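Local coordinates for protein Pcdhgc3 (Mus musculus, PDB 4ZI8) that probably acts as a calcium-dependent cell-adhesion protein that may help establish and maintain specific neuronal connections in the brain, this chain being its first three extracellular cadherin repeats, at residues Asp83-Cys88 and Val115-Asp120; Leu28-Arg33 and Asn79-Arg84. One frame throughout, in Å; residues are numbered along the deposited sequence.

Interaction 1 (Asp83-Cys88 and Val115-Asp120); sequences DREELC and VQDIND. With CA (calcium ion), chain O; CA (calcium ion), chain P; CA (calcium ion), chain N.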
ATOM      1  N   ASP B  83      -6.058 -36.445  26.606  1.00 20.30           N
ATOM      2  CA  ASP B  83      -5.436 -35.311  25.930  1.00 20.21           C
ATOM      3  C   ASP B  83      -6.163 -34.078  26.377  1.00 20.76           C
ATOM      4  O   ASP B  83      -7.312 -33.845  25.964  1.00 20.51           O
ATOM      5  CB  ASP B  83      -5.513 -35.482  24.411  1.00 21.05           C
ATOM      6  CG  ASP B  83      -5.085 -34.246  23.657  1.00 21.81           C
ATOM      7  OD1 ASP B  83      -4.315 -33.406  24.184  1.00 22.11           O
ATOM      8  OD2 ASP B  83      -5.519 -34.141  22.495  1.00 26.93           O
ATOM      9  N   ARG B  84      -5.528 -33.318  27.264  1.00 19.62           N
ATOM     10  CA  ARG B  84      -6.138 -32.115  27.802  1.00 18.21           C
ATOM     11  C   ARG B  84      -6.581 -31.185  26.656  1.00 16.89           C
ATOM     12  O   ARG B  84      -7.598 -30.518  26.780  1.00 18.36           O
ATOM     13  CB  ARG B  84      -5.168 -31.397  28.771  1.00 19.29           C
ATOM     14  CG  ARG B  84      -5.800 -30.307  29.672  1.00 21.66           C
ATOM     15  CD  ARG B  84      -4.850 -29.125  29.883  1.00 22.95           C
ATOM     16  NE  ARG B  84      -4.540 -28.497  28.605  1.00 25.45           N
ATOM     17  CZ  ARG B  84      -5.361 -27.679  27.959  1.00 22.53           C
ATOM     18  NH1 ARG B  84      -6.527 -27.336  28.486  1.00 24.03           N
ATOM     19  NH2 ARG B  84      -5.015 -27.198  26.789  1.00 24.90           N
ATOM     20  N   GLU B  85      -5.853 -31.149  25.535  1.00 20.81           N
ATOM     21  CA  GLU B  85      -6.224 -30.219  24.478  1.00 21.30           C
ATOM     22  C   GLU B  85      -7.590 -30.571  23.913  1.00 23.65           C
ATOM     23  O   GLU B  85      -8.415 -29.682  23.679  1.00 28.57           O
ATOM     24  CB  GLU B  85      -5.158 -30.179  23.353  1.00 21.85           C
ATOM     25  CG  GLU B  85      -3.976 -29.270  23.692  1.00 19.89           C
ATOM     26  CD  GLU B  85      -3.108 -29.837  24.814  1.00 22.17           C
ATOM     27  OE1 GLU B  85      -2.673 -30.994  24.706  1.00 22.19           O
ATOM     28  OE2 GLU B  85      -2.838 -29.138  25.808  1.00 22.26           O
ATOM     29  N   GLU B  86      -7.830 -31.856  23.693  1.00 20.64           N
ATOM     30  CA  GLU B  86      -9.123 -32.330  23.216  1.00 21.91           C
ATOM     31  C   GLU B  86     -10.212 -32.164  24.253  1.00 24.27           C
ATOM     32  O   GLU B  86     -11.352 -31.842  23.927  1.00 25.76           O
ATOM     33  CB  GLU B  86      -9.055 -33.801  22.839  1.00 25.50           C
ATOM     34  CG  GLU B  86     -10.337 -34.302  22.192  1.00 30.94           C
ATOM     35  CD  GLU B  86     -10.321 -35.804  22.007  1.00 38.26           C
ATOM     36  OE1 GLU B  86      -9.544 -36.491  22.704  1.00 40.69           O
ATOM     37  OE2 GLU B  86     -11.073 -36.302  21.161  1.00 42.89           O
ATOM     38  N   LEU B  87      -9.865 -32.413  25.502  1.00 22.18           N
ATOM     39  CA  LEU B  87     -10.866 -32.444  26.568  1.00 25.63           C
ATOM     40  C   LEU B  87     -11.412 -31.063  26.839  1.00 25.90           C
ATOM     41  O   LEU B  87     -12.636 -30.877  26.970  1.00 24.02           O
ATOM     42  CB  LEU B  87     -10.259 -33.015  27.843  1.00 22.91           C
ATOM     43  CG  LEU B  87     -10.083 -34.538  27.880  1.00 26.57           C
ATOM     44  CD1 LEU B  87      -9.193 -34.980  29.035  1.00 22.43           C
ATOM     45  CD2 LEU B  87     -11.440 -35.138  28.054  1.00 29.79           C
ATOM     46  N   CYS B  88     -10.494 -30.096  26.902  1.00 21.82           N
ATOM     47  CA  CYS B  88     -10.794 -28.828  27.545  1.00 23.52           C
ATOM     48  C   CYS B  88     -10.280 -27.615  26.768  1.00 22.85           C
ATOM     49  O   CYS B  88     -10.379 -26.490  27.256  1.00 23.76           O
ATOM     50  CB  CYS B  88     -10.214 -28.818  28.967  1.00 23.08           C
ATOM     51  SG  CYS B  88     -10.971 -30.036  30.082  1.00 27.76           S
ATOM     52  N   VAL B 115      -6.912 -32.895  35.079  1.00 21.49           N
ATOM     53  CA  VAL B 115      -5.965 -33.251  34.033  1.00 20.13           C
ATOM     54  C   VAL B 115      -5.088 -32.032  33.752  1.00 20.99           C
ATOM     55  O   VAL B 115      -5.562 -30.995  33.259  1.00 17.78           O
ATOM     56  CB  VAL B 115      -6.684 -33.738  32.777  1.00 23.47           C
ATOM     57  CG1 VAL B 115      -5.683 -34.044  31.657  1.00 22.65           C
ATOM     58  CG2 VAL B 115      -7.536 -34.995  33.110  1.00 24.21           C
ATOM     59  N   GLN B 116      -3.826 -32.135  34.150  1.00 17.82           N
ATOM     60  CA  GLN B 116      -2.902 -31.011  34.091  1.00 20.52           C
ATOM     61  C   GLN B 116      -2.181 -30.934  32.751  1.00 21.83           C
ATOM     62  O   GLN B 116      -1.774 -31.952  32.215  1.00 21.92           O
ATOM     63  CB  GLN B 116      -1.882 -31.114  35.217  1.00 22.74           C
ATOM     64  CG  GLN B 116      -2.544 -31.113  36.614  1.00 26.09           C
ATOM     65  CD  GLN B 116      -1.601 -31.549  37.718  1.00 35.33           C
ATOM     66  OE1 GLN B 116      -0.668 -32.329  37.489  1.00 39.20           O
ATOM     67  NE2 GLN B 116      -1.853 -31.065  38.935  1.00 38.63           N
ATOM     68  N   ASP B 117      -1.987 -29.709  32.256  1.00 23.37           N
ATOM     69  CA  ASP B 117      -1.348 -29.459  30.954  1.00 19.34           C
ATOM     70  C   ASP B 117       0.089 -29.849  30.920  1.00 17.36           C
ATOM     71  O   ASP B 117       0.814 -29.574  31.858  1.00 21.91           O
ATOM     72  CB  ASP B 117      -1.447 -27.974  30.585  1.00 18.49           C
ATOM     73  CG  ASP B 117      -1.058 -27.700  29.139  1.00 16.34           C
ATOM     74  OD1 ASP B 117      -1.457 -28.475  28.244  1.00 17.78           O
ATOM     75  OD2 ASP B 117      -0.375 -26.686  28.876  1.00 21.43           O
ATOM     76  N   ILE B 118       0.534 -30.479  29.833  1.00 21.60           N
ATOM     77  CA  ILE B 118       1.964 -30.551  29.591  1.00 19.20           C
ATOM     78  C   ILE B 118       2.228 -29.864  28.254  1.00 15.97           C
ATOM     79  O   ILE B 118       1.317 -29.688  27.419  1.00 15.95           O
ATOM     80  CB  ILE B 118       2.530 -32.027  29.596  1.00 19.59           C
ATOM     81  CG1 ILE B 118       2.061 -32.788  28.367  1.00 20.48           C
ATOM     82  CG2 ILE B 118       2.112 -32.784  30.906  1.00 18.20           C
ATOM     83  CD1 ILE B 118       2.532 -34.259  28.309  1.00 19.38           C
ATOM     84  N   ASN B 119       3.462 -29.448  28.056  1.00 16.60           N
ATOM     85  CA  ASN B 119       3.797 -28.745  26.822  1.00 17.32           C
ATOM     86  C   ASN B 119       4.078 -29.695  25.672  1.00 20.25           C
ATOM     87  O   ASN B 119       5.218 -29.722  25.135  1.00 22.07           O
ATOM     88  CB  ASN B 119       4.998 -27.811  27.010  1.00 17.86           C
ATOM     89  CG  ASN B 119       5.076 -26.771  25.879  1.00 18.35           C
ATOM     90  OD1 ASN B 119       4.060 -26.466  25.253  1.00 19.04           O
ATOM     91  ND2 ASN B 119       6.270 -26.276  25.579  1.00 18.96           N
ATOM     92  N   ASP B 120       3.042 -30.442  25.261  1.00 17.42           N
ATOM     93  CA  ASP B 120       3.159 -31.416  24.178  1.00 17.03           C
ATOM     94  C   ASP B 120       2.786 -30.849  22.808  1.00 19.85           C
ATOM     95  O   ASP B 120       2.741 -31.603  21.825  1.00 22.87           O
ATOM     96  CB  ASP B 120       2.303 -32.666  24.465  1.00 21.52           C
ATOM     97  CG  ASP B 120       0.862 -32.347  24.895  1.00 23.43           C
ATOM     98  OD1 ASP B 120       0.547 -31.188  25.225  1.00 22.95           O
ATOM     99  OD2 ASP B 120       0.033 -33.298  24.981  1.00 28.64           O
TER
HETATM  100 CA    CA O 402      -0.828 -29.811  26.488  1.00 20.52          CA
HETATM  101 CA    CA P 403      -2.182 -33.195  24.781  1.00 20.46          CA
HETATM  102 CA    CA N 401       3.004 -25.341  23.558  1.00 18.54          CA
HETATM  103  O   HOH W   1      -1.702 -33.047  22.423  1.00 19.78           O

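Interaction 2 (Leu28-Arg33 and Asn79-Arg84); sequences LEERER and NDRLDR. With CA (calcium ion), chain P; CA (calcium ion), chain O.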
ATOM      1  N   LEU B  28      -0.959 -35.507  35.398  1.00 20.47           N
ATOM      2  CA  LEU B  28      -0.580 -34.954  34.109  1.00 18.09           C
ATOM      3  C   LEU B  28      -1.369 -35.584  32.980  1.00 22.80           C
ATOM      4  O   LEU B  28      -1.637 -36.804  33.004  1.00 20.88           O
ATOM      5  CB  LEU B  28       0.913 -35.179  33.859  1.00 19.88           C
ATOM      6  CG  LEU B  28       1.928 -34.516  34.784  1.00 23.31           C
ATOM      7  CD1 LEU B  28       3.356 -34.877  34.344  1.00 22.30           C
ATOM      8  CD2 LEU B  28       1.711 -33.005  34.820  1.00 23.47           C
ATOM      9  N   GLU B  29      -1.711 -34.794  31.956  1.00 19.02           N
ATOM     10  CA  GLU B  29      -2.293 -35.402  30.767  1.00 18.14           C
ATOM     11  C   GLU B  29      -1.316 -36.372  30.114  1.00 16.21           C
ATOM     12  O   GLU B  29      -0.110 -36.339  30.357  1.00 20.70           O
ATOM     13  CB  GLU B  29      -2.714 -34.326  29.737  1.00 18.14           C
ATOM     14  CG  GLU B  29      -1.547 -33.372  29.347  1.00 15.68           C
ATOM     15  CD  GLU B  29      -1.792 -32.610  28.047  1.00 18.39           C
ATOM     16  OE1 GLU B  29      -2.507 -33.106  27.146  1.00 17.36           O
ATOM     17  OE2 GLU B  29      -1.279 -31.490  27.940  1.00 20.02           O
ATOM     18  N   GLU B  30      -1.853 -37.218  29.250  1.00 18.62           N
ATOM     19  CA  GLU B  30      -1.094 -38.027  28.327  1.00 18.39           C
ATOM     20  C   GLU B  30      -0.313 -39.117  29.065  1.00 20.28           C
ATOM     21  O   GLU B  30       0.682 -39.600  28.572  1.00 22.17           O
ATOM     22  CB  GLU B  30      -0.161 -37.136  27.466  1.00 21.45           C
ATOM     23  CG  GLU B  30      -0.892 -36.020  26.747  1.00 21.62           C
ATOM     24  CD  GLU B  30      -1.658 -36.456  25.502  1.00 26.30           C
ATOM     25  OE1 GLU B  30      -1.770 -37.678  25.201  1.00 27.55           O
ATOM     26  OE2 GLU B  30      -2.148 -35.544  24.785  1.00 27.22           O
ATOM     27  N   ARG B  31      -0.785 -39.538  30.235  1.00 22.90           N
ATOM     28  CA  ARG B  31      -0.144 -40.690  30.891  1.00 24.34           C
ATOM     29  C   ARG B  31      -0.416 -41.966  30.130  1.00 24.61           C
ATOM     30  O   ARG B  31      -1.449 -42.090  29.472  1.00 26.32           O
ATOM     31  CB  ARG B  31      -0.616 -40.854  32.333  1.00 23.62           C
ATOM     32  CG  ARG B  31      -0.219 -39.743  33.305  1.00 28.48           C
ATOM     33  CD  ARG B  31       1.254 -39.334  33.218  1.00 30.60           C
ATOM     34  NE  ARG B  31       1.444 -38.328  32.167  1.00 30.64           N
ATOM     35  CZ  ARG B  31       2.621 -37.819  31.829  1.00 31.17           C
ATOM     36  NH1 ARG B  31       3.706 -38.224  32.463  1.00 28.94           N
ATOM     37  NH2 ARG B  31       2.714 -36.914  30.851  1.00 31.60           N
ATOM     38  N   GLU B  32       0.502 -42.919  30.248  1.00 28.58           N
ATOM     39  CA  GLU B  32       0.347 -44.228  29.637  1.00 33.64           C
ATOM     40  C   GLU B  32      -0.813 -45.010  30.253  1.00 33.87           C
ATOM     41  O   GLU B  32      -1.214 -44.764  31.394  1.00 23.86           O
ATOM     42  CB  GLU B  32       1.641 -45.032  29.774  1.00 46.09           C
ATOM     43  CG  GLU B  32       2.828 -44.422  29.010  1.00 58.20           C
ATOM     44  CD  GLU B  32       3.943 -45.434  28.693  1.00 67.89           C
ATOM     45  OE1 GLU B  32       3.990 -46.524  29.321  1.00 70.67           O
ATOM     46  OE2 GLU B  32       4.773 -45.128  27.807  1.00 69.42           O
ATOM     47  N   ARG B  33      -1.341 -45.961  29.493  1.00 34.92           N
ATOM     48  CA  ARG B  33      -2.419 -46.790  29.994  1.00 34.76           C
ATOM     49  C   ARG B  33      -1.896 -47.618  31.157  1.00 34.65           C
ATOM     50  O   ARG B  33      -0.815 -48.179  31.087  1.00 36.04           O
ATOM     51  CB  ARG B  33      -2.978 -47.683  28.895  1.00 37.47           C
ATOM     52  CG  ARG B  33      -4.316 -48.240  29.251  1.00 45.18           C
ATOM     53  CD  ARG B  33      -4.959 -49.011  28.118  1.00 53.83           C
ATOM     54  NE  ARG B  33      -6.326 -49.377  28.484  1.00 59.80           N
ATOM     55  CZ  ARG B  33      -6.992 -50.408  27.977  1.00 67.20           C
ATOM     56  NH1 ARG B  33      -6.418 -51.191  27.072  1.00 71.72           N
ATOM     57  NH2 ARG B  33      -8.230 -50.655  28.379  1.00 69.90           N
ATOM     58  N   ASN B  79      -7.164 -45.470  31.670  1.00 23.31           N
ATOM     59  CA  ASN B  79      -7.581 -46.548  30.770  1.00 26.02           C
ATOM     60  C   ASN B  79      -7.669 -46.115  29.294  1.00 23.96           C
ATOM     61  O   ASN B  79      -7.797 -46.936  28.410  1.00 25.05           O
ATOM     62  CB  ASN B  79      -8.933 -47.103  31.252  1.00 27.23           C
ATOM     63  CG  ASN B  79      -9.453 -48.239  30.390  1.00 25.31           C
ATOM     64  OD1 ASN B  79      -8.821 -49.282  30.274  1.00 29.75           O
ATOM     65  ND2 ASN B  79     -10.616 -48.043  29.796  1.00 22.13           N
ATOM     66  N   ASP B  80      -7.589 -44.823  29.031  1.00 25.85           N
ATOM     67  CA  ASP B  80      -7.611 -44.328  27.651  1.00 26.59           C
ATOM     68  C   ASP B  80      -6.828 -43.012  27.615  1.00 27.34           C
ATOM     69  O   ASP B  80      -6.533 -42.421  28.675  1.00 21.75           O
ATOM     70  CB  ASP B  80      -9.061 -44.130  27.181  1.00 24.16           C
ATOM     71  CG  ASP B  80      -9.214 -44.077  25.656  1.00 31.35           C
ATOM     72  OD1 ASP B  80      -8.212 -44.009  24.903  1.00 36.19           O
ATOM     73  OD2 ASP B  80     -10.374 -44.078  25.200  1.00 33.26           O
ATOM     74  N   ARG B  81      -6.512 -42.541  26.413  1.00 26.59           N
ATOM     75  CA  ARG B  81      -5.741 -41.318  26.275  1.00 22.53           C
ATOM     76  C   ARG B  81      -6.474 -40.124  26.855  1.00 21.12           C
ATOM     77  O   ARG B  81      -7.644 -39.872  26.548  1.00 22.85           O
ATOM     78  CB  ARG B  81      -5.412 -41.060  24.821  1.00 24.57           C
ATOM     79  CG  ARG B  81      -4.773 -39.718  24.614  1.00 23.24           C
ATOM     80  CD  ARG B  81      -4.175 -39.585  23.213  1.00 25.09           C
ATOM     81  NE  ARG B  81      -3.474 -38.306  23.089  1.00 24.41           N
ATOM     82  CZ  ARG B  81      -3.329 -37.633  21.954  1.00 24.95           C
ATOM     83  NH1 ARG B  81      -3.817 -38.113  20.825  1.00 22.21           N
ATOM     84  NH2 ARG B  81      -2.677 -36.474  21.956  1.00 22.69           N
ATOM     85  N   LEU B  82      -5.778 -39.389  27.708  1.00 23.37           N
ATOM     86  CA  LEU B  82      -6.300 -38.159  28.294  1.00 21.96           C
ATOM     87  C   LEU B  82      -5.520 -37.014  27.681  1.00 25.18           C
ATOM     88  O   LEU B  82      -4.422 -36.696  28.152  1.00 26.18           O
ATOM     89  CB  LEU B  82      -6.149 -38.151  29.819  1.00 19.62           C
ATOM     90  CG  LEU B  82      -7.067 -39.128  30.564  1.00 23.66           C
ATOM     91  CD1 LEU B  82      -6.390 -39.572  31.854  1.00 28.78           C
ATOM     92  CD2 LEU B  82      -8.360 -38.417  30.864  1.00 19.69           C
ATOM     93  N   ASP B  83      -6.058 -36.445  26.606  1.00 20.30           N
ATOM     94  CA  ASP B  83      -5.436 -35.311  25.930  1.00 20.21           C
ATOM     95  C   ASP B  83      -6.163 -34.078  26.377  1.00 20.76           C
ATOM     96  O   ASP B  83      -7.312 -33.845  25.964  1.00 20.51           O
ATOM     97  CB  ASP B  83      -5.513 -35.482  24.411  1.00 21.05           C
ATOM     98  CG  ASP B  83      -5.085 -34.246  23.657  1.00 21.81           C
ATOM     99  OD1 ASP B  83      -4.315 -33.406  24.184  1.00 22.11           O
ATOM    100  OD2 ASP B  83      -5.519 -34.141  22.495  1.00 26.93           O
ATOM    101  N   ARG B  84      -5.528 -33.318  27.264  1.00 19.62           N
ATOM    102  CA  ARG B  84      -6.138 -32.115  27.802  1.00 18.21           C
ATOM    103  C   ARG B  84      -6.581 -31.185  26.656  1.00 16.89           C
ATOM    104  O   ARG B  84      -7.598 -30.518  26.780  1.00 18.36           O
ATOM    105  CB  ARG B  84      -5.168 -31.397  28.771  1.00 19.29           C
ATOM    106  CG  ARG B  84      -5.800 -30.307  29.672  1.00 21.66           C
ATOM    107  CD  ARG B  84      -4.850 -29.125  29.883  1.00 22.95           C
ATOM    108  NE  ARG B  84      -4.540 -28.497  28.605  1.00 25.45           N
ATOM    109  CZ  ARG B  84      -5.361 -27.679  27.959  1.00 22.53           C
ATOM    110  NH1 ARG B  84      -6.527 -27.336  28.486  1.00 24.03           N
ATOM    111  NH2 ARG B  84      -5.015 -27.198  26.789  1.00 24.90           N
TER
HETATM  112 CA    CA P 403      -2.182 -33.195  24.781  1.00 20.46          CA
HETATM  113 CA    CA O 402      -0.828 -29.811  26.488  1.00 20.52          CA
HETATM  114  O   HOH W   2      -3.563 -40.577  29.089  1.00 40.03           O
HETATM  115  O   HOH W   1      -1.702 -33.047  22.423  1.00 19.78           O

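Interaction 1 (Asp83-Cys88 and Val115-Asp120)
Glu85 meets Asp120 through two shared calcium ions and Asp117 through one of them. The calcium of chain O takes both oxygens of Glu85 unequally, OE2 at 2.2 Å and OE1 at 2.8 Å, while Asp117 OD1, the carbonyl oxygen of Ile118 and Asp120 OD1 bind it from 115-120. Glu85 OE1 also binds the calcium of chain P at 2.3 Å, as does Asp120 OD2, so both carboxylates bridge the pair of ions; Asp83 OD1 joins them at the second ion. That same Asp83 oxygen N-caps helix 84-88, accepting from Glu85 N at 3.0 Å.

Arg84 adds a positive charge beside the metals. Its NE donates to Asp117 OD1 over 3.1 Å, coming from above the carboxylate plane, with the two flat groups almost perpendicular (89°). Bends at chi2 and chi3 (61°) turn the guanidinium so that NH2 donates to Glu85 OE2 in a salt bridge of 3.1 Å, from the anti side and tilted out of the carboxylate plane; NH2 also donates to Gly89 O. Asp117 OD2 turns instead to Asn157 in the next repeat. With a leucine in place of Arg84, Asp117 OD1 and Glu85 OE2 would probably lose their shared cationic partner and Gly89 O a donor.

Further out, Arg84 CB rests on Val115 CG1 at 3.9 Å, and Leu87 CD1 approaches Val115 CG2 more loosely. The crowding of carboxylate oxygens is probably offset by two metals and one arginine, which suggests that the approach of the segments depends on calcium.

Interaction 2 (Leu28-Arg33 and Asn79-Arg84)
The calcium site at the junction of the first two cadherin repeats draws its first acidic residues, Glu29 and Glu30, from the loop after strand 24-28, which runs roughly antiparallel to 79-84. Glu29 spreads its carboxylate between two metals: OE1 binds the calcium of chain P at 2.4 Å and OE2 the calcium of chain O at 2.3 Å. Its CG sits between the backbone N and the carbonyl carbon (chi1 55°), and from there the extended chain carries the carboxylate past Leu82 O to the ions. Glu29 OE1 also accepts from Arg84 N at 3.0 Å, the donor lying above the carboxylate plane. Next to it, Glu30 N donates to Leu82 O over 2.8 Å and joins the two backbones.

The Glu30 side chain, bent at chi2 (-78°), folds back over 79-84 and puts OE2 on the calcium of chain P. Arg81 reaches it side-on with two nitrogens, NE to Glu30 OE1 at 2.8 Å on the syn lone pair and NH2 to Glu30 OE2 at 3.0 Å, the guanidinium and carboxylate planes being 37° apart. The metal-bound carboxylate is thereby fixed in rotation, and its charge is probably balanced by a calcium and an arginine.

Water 2 bridges the two backbones, donating to Arg31 O and accepting from Leu82 N. Arg31 curls back so that NE and NH2 both donate to Glu29 O, side-on. At the outer end Arg33 lies alongside Asn79, but the 2.4 Å between Arg33 NH2 and Asn79 OD1 is too short to be trusted. Glu30 is an extra ligand here, but a glutamate such as Glu29 facing an Asp-Arg-Glu sequence, beginning at Asp83, is typical of the calcium-binding linker between cadherin repeats.

How the interactions relate
Interactions 1 and 2 are two parts of one two-calcium cluster, their centres about 9 Å apart, and they share Asp83 and Arg84. Residues 28-33 and 115-120 also meet directly: Glu29 N and Gln116 O, 2.9 Å apart, probably form a hydrogen bond, and so do Ile118 N and Glu29 OE2 at 2.8 Å. Val115 CG1 packs on Glu29 CB at 3.5 Å. Both calcium ions take ligands from both contacts; water 1 completes that of chain P, and Asp153 of the second repeat that of chain O. Asn119 carries the linker onward to a third calcium, that of chain N, completed by second-repeat ligands such as Asp208.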